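Local coordinates for protein ectonucleoside triphosphate diphosphohydrolase 4 (Homo sapiens, PDB 6WG5) that belongs to the GDA1/CD39 family of nucleoside phosphatases, whose fold is related to that of actin, at residues W60-I73 against I484-I496. Sequence-based numbering, arbitrary orientation.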
loop_
_atom_site.group_PDB
_atom_site.type_symbol
_atom_site.label_atom_id
_atom_site.label_comp_id
_atom_site.label_asym_id
_atom_site.label_seq_id
_atom_site.Cartn_x
_atom_site.Cartn_y
_atom_site.Cartn_z
ATOM N N TRP A 60 1.172 -10.284 -21.414
ATOM C CA TRP A 60 -0.110 -10.972 -21.348
ATOM C C TRP A 60 -0.385 -11.612 -22.697
ATOM O O TRP A 60 0.090 -11.112 -23.722
ATOM C CB TRP A 60 -1.243 -10.005 -20.974
ATOM C CG TRP A 60 -1.331 -8.786 -21.848
ATOM C CD1 TRP A 60 -2.041 -8.657 -23.007
ATOM C CD2 TRP A 60 -0.692 -7.523 -21.627
ATOM N NE1 TRP A 60 -1.883 -7.392 -23.521
ATOM C CE2 TRP A 60 -1.059 -6.676 -22.692
ATOM C CE3 TRP A 60 0.153 -7.025 -20.630
ATOM C CZ2 TRP A 60 -0.608 -5.362 -22.790
ATOM C CZ3 TRP A 60 0.600 -5.720 -20.729
ATOM C CH2 TRP A 60 0.219 -4.904 -21.800
ATOM N N PRO A 61 -1.136 -12.705 -22.736
ATOM C CA PRO A 61 -1.525 -13.310 -24.011
ATOM C C PRO A 61 -2.732 -12.584 -24.594
ATOM O O PRO A 61 -3.289 -11.666 -23.994
ATOM C CB PRO A 61 -1.861 -14.747 -23.621
ATOM C CG PRO A 61 -2.388 -14.628 -22.232
ATOM C CD PRO A 61 -1.643 -13.481 -21.589
ATOM N N ARG A 62 -3.135 -13.014 -25.786
ATOM C CA ARG A 62 -4.287 -12.408 -26.436
ATOM C C ARG A 62 -5.530 -12.574 -25.570
ATOM O O ARG A 62 -5.709 -13.593 -24.898
ATOM C CB ARG A 62 -4.518 -13.034 -27.812
ATOM C CG ARG A 62 -5.646 -12.383 -28.597
ATOM C CD ARG A 62 -5.884 -13.074 -29.929
ATOM N NE ARG A 62 -4.668 -13.155 -30.732
ATOM C CZ ARG A 62 -4.122 -12.125 -31.370
ATOM N NH1 ARG A 62 -4.676 -10.920 -31.296
ATOM N NH2 ARG A 62 -3.013 -12.296 -32.078
ATOM N N HIS A 63 -6.386 -11.558 -25.586
ATOM C CA HIS A 63 -7.638 -11.615 -24.847
ATOM C C HIS A 63 -8.581 -12.632 -25.485
ATOM O O HIS A 63 -8.713 -12.698 -26.710
ATOM C CB HIS A 63 -8.283 -10.231 -24.813
ATOM C CG HIS A 63 -9.431 -10.119 -23.860
ATOM N ND1 HIS A 63 -10.733 -10.377 -24.230
ATOM C CD2 HIS A 63 -9.474 -9.766 -22.553
ATOM C CE1 HIS A 63 -11.529 -10.196 -23.191
ATOM N NE2 HIS A 63 -10.790 -9.824 -22.161
ATOM N N ASN A 64 -9.243 -13.425 -24.643
ATOM C CA ASN A 64 -10.067 -14.537 -25.108
ATOM C C ASN A 64 -11.404 -14.104 -25.699
ATOM O O ASN A 64 -12.204 -14.971 -26.067
ATOM C CB ASN A 64 -10.315 -15.520 -23.958
ATOM C CG ASN A 64 -10.962 -14.859 -22.755
ATOM O OD1 ASN A 64 -11.555 -13.786 -22.862
ATOM N ND2 ASN A 64 -10.848 -15.500 -21.598
ATOM N N GLY A 65 -11.670 -12.805 -25.799
ATOM C CA GLY A 65 -12.898 -12.314 -26.388
ATOM C C GLY A 65 -14.085 -12.226 -25.449
ATOM O O GLY A 65 -15.175 -11.842 -25.894
ATOM N N ASN A 66 -13.916 -12.565 -24.172
ATOM C CA ASN A 66 -15.013 -12.502 -23.214
ATOM C C ASN A 66 -15.059 -11.114 -22.584
ATOM O O ASN A 66 -14.112 -10.739 -21.879
ATOM C CB ASN A 66 -14.838 -13.554 -22.133
ATOM C CG ASN A 66 -16.049 -13.665 -21.225
ATOM O OD1 ASN A 66 -16.933 -12.809 -21.237
ATOM N ND2 ASN A 66 -16.090 -14.724 -20.426
ATOM N N PRO A 67 -16.122 -10.329 -22.788
ATOM C CA PRO A 67 -16.134 -8.964 -22.231
ATOM C C PRO A 67 -16.017 -8.920 -20.717
ATOM O O PRO A 67 -15.624 -7.881 -20.172
ATOM C CB PRO A 67 -17.482 -8.399 -22.703
ATOM C CG PRO A 67 -17.919 -9.284 -23.820
ATOM C CD PRO A 67 -17.368 -10.636 -23.509
ATOM N N HIS A 68 -16.345 -10.009 -20.021
ATOM C CA HIS A 68 -16.294 -10.038 -18.565
ATOM C C HIS A 68 -14.898 -10.302 -18.016
ATOM O O HIS A 68 -14.695 -10.171 -16.805
ATOM C CB HIS A 68 -17.249 -11.107 -18.031
ATOM C CG HIS A 68 -18.684 -10.864 -18.382
ATOM N ND1 HIS A 68 -19.157 -9.627 -18.765
ATOM C CD2 HIS A 68 -19.747 -11.701 -18.412
ATOM C CE1 HIS A 68 -20.453 -9.713 -19.012
ATOM N NE2 HIS A 68 -20.836 -10.959 -18.806
ATOM N N ASP A 69 -13.939 -10.670 -18.860
ATOM C CA ASP A 69 -12.603 -11.032 -18.410
ATOM C C ASP A 69 -11.624 -9.891 -18.657
ATOM O O ASP A 69 -11.642 -9.260 -19.716
ATOM C CB ASP A 69 -12.110 -12.294 -19.120
ATOM C CG ASP A 69 -12.807 -13.550 -18.632
ATOM O OD1 ASP A 69 -13.384 -13.521 -17.524
ATOM O OD2 ASP A 69 -12.769 -14.570 -19.354
ATOM N N LEU A 70 -10.771 -9.636 -17.670
ATOM C CA LEU A 70 -9.678 -8.694 -17.829
ATOM C C LEU A 70 -8.498 -9.382 -18.507
ATOM O O LEU A 70 -8.490 -10.595 -18.723
ATOM C CB LEU A 70 -9.244 -8.133 -16.476
ATOM C CG LEU A 70 -10.341 -7.622 -15.544
ATOM C CD1 LEU A 70 -9.717 -7.046 -14.284
ATOM C CD2 LEU A 70 -11.205 -6.589 -16.240
ATOM N N LEU A 71 -7.483 -8.588 -18.839
ATOM C CA LEU A 71 -6.262 -9.147 -19.397
ATOM C C LEU A 71 -5.568 -10.030 -18.367
ATOM O O LEU A 71 -5.662 -9.809 -17.156
ATOM C CB LEU A 71 -5.320 -8.030 -19.851
ATOM C CG LEU A 71 -5.802 -7.155 -21.008
ATOM C CD1 LEU A 71 -4.792 -6.051 -21.293
ATOM C CD2 LEU A 71 -6.043 -7.990 -22.257
ATOM N N ASP A 72 -4.865 -11.046 -18.863
ATOM C CA ASP A 72 -4.121 -11.967 -18.003
ATOM C C ASP A 72 -2.685 -11.461 -17.856
ATOM O O ASP A 72 -1.718 -12.062 -18.326
ATOM C CB ASP A 72 -4.169 -13.377 -18.576
ATOM C CG ASP A 72 -3.812 -14.433 -17.554
ATOM O OD1 ASP A 72 -3.387 -14.064 -16.439
ATOM O OD2 ASP A 72 -3.953 -15.634 -17.868
ATOM N N ILE A 73 -2.564 -10.322 -17.179
ATOM C CA ILE A 73 -1.283 -9.634 -17.054
ATOM C C ILE A 73 -0.419 -10.339 -16.019
ATOM O O ILE A 73 -0.890 -10.723 -14.941
ATOM C CB ILE A 73 -1.502 -8.152 -16.694
ATOM C CG1 ILE A 73 -2.255 -7.453 -17.829
ATOM C CG2 ILE A 73 -0.167 -7.460 -16.417
ATOM C CD1 ILE A 73 -2.457 -5.963 -17.629
ATOM N N ILE A 484 -0.721 -0.734 -14.622
ATOM C CA ILE A 484 -0.754 -1.279 -15.977
ATOM C C ILE A 484 -2.125 -1.872 -16.271
ATOM O O ILE A 484 -2.650 -1.745 -17.383
ATOM C CB ILE A 484 0.367 -2.319 -16.167
ATOM C CG1 ILE A 484 0.482 -2.734 -17.635
ATOM C CG2 ILE A 484 0.130 -3.549 -15.301
ATOM C CD1 ILE A 484 1.295 -1.783 -18.470
ATOM N N LEU A 485 -2.730 -2.526 -15.277
ATOM C CA LEU A 485 -4.031 -3.149 -15.491
ATOM C C LEU A 485 -5.097 -2.102 -15.783
ATOM O O LEU A 485 -5.980 -2.320 -16.620
ATOM C CB LEU A 485 -4.411 -3.983 -14.267
ATOM C CG LEU A 485 -5.616 -4.915 -14.397
ATOM C CD1 LEU A 485 -5.376 -5.976 -15.461
ATOM C CD2 LEU A 485 -5.920 -5.564 -13.055
ATOM N N TYR A 486 -5.023 -0.953 -15.110
ATOM C CA TYR A 486 -6.005 0.102 -15.335
ATOM C C TYR A 486 -5.741 0.847 -16.638
ATOM O O TYR A 486 -6.683 1.176 -17.366
ATOM C CB TYR A 486 -6.010 1.077 -14.158
ATOM C CG TYR A 486 -7.102 2.119 -14.248
ATOM C CD1 TYR A 486 -6.814 3.429 -14.603
ATOM C CD2 TYR A 486 -8.424 1.788 -13.991
ATOM C CE1 TYR A 486 -7.810 4.381 -14.693
ATOM C CE2 TYR A 486 -9.427 2.732 -14.078
ATOM C CZ TYR A 486 -9.116 4.027 -14.430
ATOM O OH TYR A 486 -10.115 4.972 -14.517
ATOM N N ARG A 487 -4.472 1.119 -16.955
ATOM C CA ARG A 487 -4.168 1.892 -18.157
ATOM C C ARG A 487 -4.459 1.106 -19.431
ATOM O O ARG A 487 -4.795 1.705 -20.458
ATOM C CB ARG A 487 -2.708 2.349 -18.139
ATOM C CG ARG A 487 -2.343 3.310 -17.000
ATOM C CD ARG A 487 -3.228 4.554 -16.976
ATOM N NE ARG A 487 -3.245 5.255 -18.259
ATOM C CZ ARG A 487 -2.415 6.240 -18.598
ATOM N NH1 ARG A 487 -1.482 6.664 -17.752
ATOM N NH2 ARG A 487 -2.519 6.807 -19.793
ATOM N N THR A 488 -4.346 -0.223 -19.391
ATOM C CA THR A 488 -4.556 -1.062 -20.565
ATOM C C THR A 488 -5.963 -1.651 -20.620
ATOM O O THR A 488 -6.209 -2.577 -21.399
ATOM C CB THR A 488 -3.527 -2.195 -20.602
ATOM O OG1 THR A 488 -3.667 -3.020 -19.440
ATOM C CG2 THR A 488 -2.113 -1.643 -20.661
ATOM N N ARG A 489 -6.895 -1.125 -19.824
ATOM C CA ARG A 489 -8.193 -1.772 -19.662
ATOM C C ARG A 489 -9.030 -1.764 -20.937
ATOM O O ARG A 489 -9.994 -2.534 -21.029
ATOM C CB ARG A 489 -8.969 -1.101 -18.530
ATOM C CG ARG A 489 -9.403 0.328 -18.818
ATOM C CD ARG A 489 -9.750 1.047 -17.526
ATOM N NE ARG A 489 -10.463 2.304 -17.733
ATOM C CZ ARG A 489 -9.879 3.484 -17.928
ATOM N NH1 ARG A 489 -10.626 4.567 -18.093
ATOM N NH2 ARG A 489 -8.557 3.589 -17.965
ATOM N N PHE A 490 -8.695 -0.926 -21.918
ATOM C CA PHE A 490 -9.478 -0.842 -23.144
ATOM C C PHE A 490 -8.927 -1.700 -24.276
ATOM O O PHE A 490 -9.642 -1.921 -25.258
ATOM C CB PHE A 490 -9.574 0.618 -23.612
ATOM C CG PHE A 490 -10.442 1.480 -22.739
ATOM C CD1 PHE A 490 -11.713 1.062 -22.374
ATOM C CD2 PHE A 490 -9.985 2.704 -22.277
ATOM C CE1 PHE A 490 -12.512 1.849 -21.568
ATOM C CE2 PHE A 490 -10.778 3.495 -21.470
ATOM C CZ PHE A 490 -12.043 3.067 -21.115
ATOM N N LEU A 491 -7.693 -2.185 -24.170
ATOM C CA LEU A 491 -7.131 -3.024 -25.224
ATOM C C LEU A 491 -8.048 -4.163 -25.646
ATOM O O LEU A 491 -8.142 -4.423 -26.857
ATOM C CB LEU A 491 -5.774 -3.586 -24.774
ATOM C CG LEU A 491 -4.591 -2.616 -24.745
ATOM C CD1 LEU A 491 -3.344 -3.341 -24.268
ATOM C CD2 LEU A 491 -4.348 -1.984 -26.113
ATOM N N PRO A 492 -8.724 -4.879 -24.742
ATOM C CA PRO A 492 -9.637 -5.941 -25.188
ATOM C C PRO A 492 -10.666 -5.472 -26.208
ATOM O O PRO A 492 -11.240 -6.298 -26.926
ATOM C CB PRO A 492 -10.311 -6.404 -23.888
ATOM C CG PRO A 492 -9.646 -5.653 -22.763
ATOM C CD PRO A 492 -8.436 -4.981 -23.302
ATOM N N LEU A 493 -10.922 -4.161 -26.281
ATOM C CA LEU A 493 -11.858 -3.656 -27.282
ATOM C C LEU A 493 -11.406 -3.999 -28.692
ATOM O O LEU A 493 -12.244 -4.200 -29.579
ATOM C CB LEU A 493 -12.027 -2.140 -27.160
ATOM C CG LEU A 493 -13.002 -1.590 -26.119
ATOM C CD1 LEU A 493 -13.111 -0.083 -26.281
ATOM C CD2 LEU A 493 -14.382 -2.230 -26.227
ATOM N N ARG A 494 -10.096 -4.052 -28.926
ATOM C CA ARG A 494 -9.599 -4.435 -30.241
ATOM C C ARG A 494 -10.159 -5.791 -30.652
ATOM O O ARG A 494 -10.869 -5.908 -31.655
ATOM C CB ARG A 494 -8.071 -4.459 -30.241
ATOM C CG ARG A 494 -7.429 -3.132 -29.885
ATOM C CD ARG A 494 -6.090 -2.985 -30.576
ATOM N NE ARG A 494 -6.252 -2.782 -32.012
ATOM C CZ ARG A 494 -5.272 -2.896 -32.902
ATOM N NH1 ARG A 494 -5.517 -2.687 -34.188
ATOM N NH2 ARG A 494 -4.049 -3.227 -32.510
ATOM N N ASP A 495 -9.872 -6.829 -29.867
ATOM C CA ASP A 495 -10.292 -8.175 -30.246
ATOM C C ASP A 495 -11.809 -8.308 -30.284
ATOM O O ASP A 495 -12.343 -9.053 -31.115
ATOM C CB ASP A 495 -9.695 -9.196 -29.278
ATOM C CG ASP A 495 -8.189 -9.072 -29.154
ATOM O OD1 ASP A 495 -7.471 -9.636 -30.005
ATOM O OD2 ASP A 495 -7.723 -8.408 -28.203
ATOM N N ILE A 496 -12.520 -7.598 -29.410
ATOM C CA ILE A 496 -13.961 -7.780 -29.265
ATOM C C ILE A 496 -14.714 -6.914 -30.269
ATOM O O ILE A 496 -15.375 -7.431 -31.176
ATOM C CB ILE A 496 -14.413 -7.471 -27.824
ATOM C CG1 ILE A 496 -13.738 -8.441 -26.848
ATOM C CG2 ILE A 496 -15.936 -7.562 -27.705
ATOM C CD1 ILE A 496 -14.046 -8.179 -25.385
#
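His63 CG lies anti to the backbone N, beside the carbonyl carbon (chi1 -169°), which lays the imidazole against Pro492; Trp60, by contrast, has CG between the backbone N and the carbonyl carbon, which brings its six-membered ring to Leu491 and Thr488. Pro492 CB sits 3.7 Å from the centroid of the His63 ring and 9° off its normal, a CH-pi contact centred on the face. The rotation of that ring is fixed from within 60-73: His63 NE2 donates to Asp69 O at 2.6 Å, nearly straight, while His63 ND1 accepts from Gly65 N at 3.0 Å, well out of the ring plane. Ile496 CD1 lies by the same ring, 3.9 Å from His63 CE1, and by Pro67. The contact joins the turn-rich connection after strand 53-61 to the end of helix 479-487, the turn Thr488 to Leu491 and helix 492-496 in the actin-like fold of the family. Alongside, Leu71 CD2 meets Pro492 CD at 4.0 Å, and Ile73 CD1 packs on Leu485 CD1 at 3.6 Å. Thr488 OG1, beside both Leu71 and Ile73, donates a hydrogen bond to Ile484 O, which also accepts from Thr488 N. Arg62 NH1 forms a salt bridge to Asp495 OD1 (3.3 Å), with a weak hydrogen bond at the guanidinium edge, the two planes 73° apart; Asp495 is poorly ordered, and Arg62 NH2 is hydrogen-bonded to Asn39 OD1.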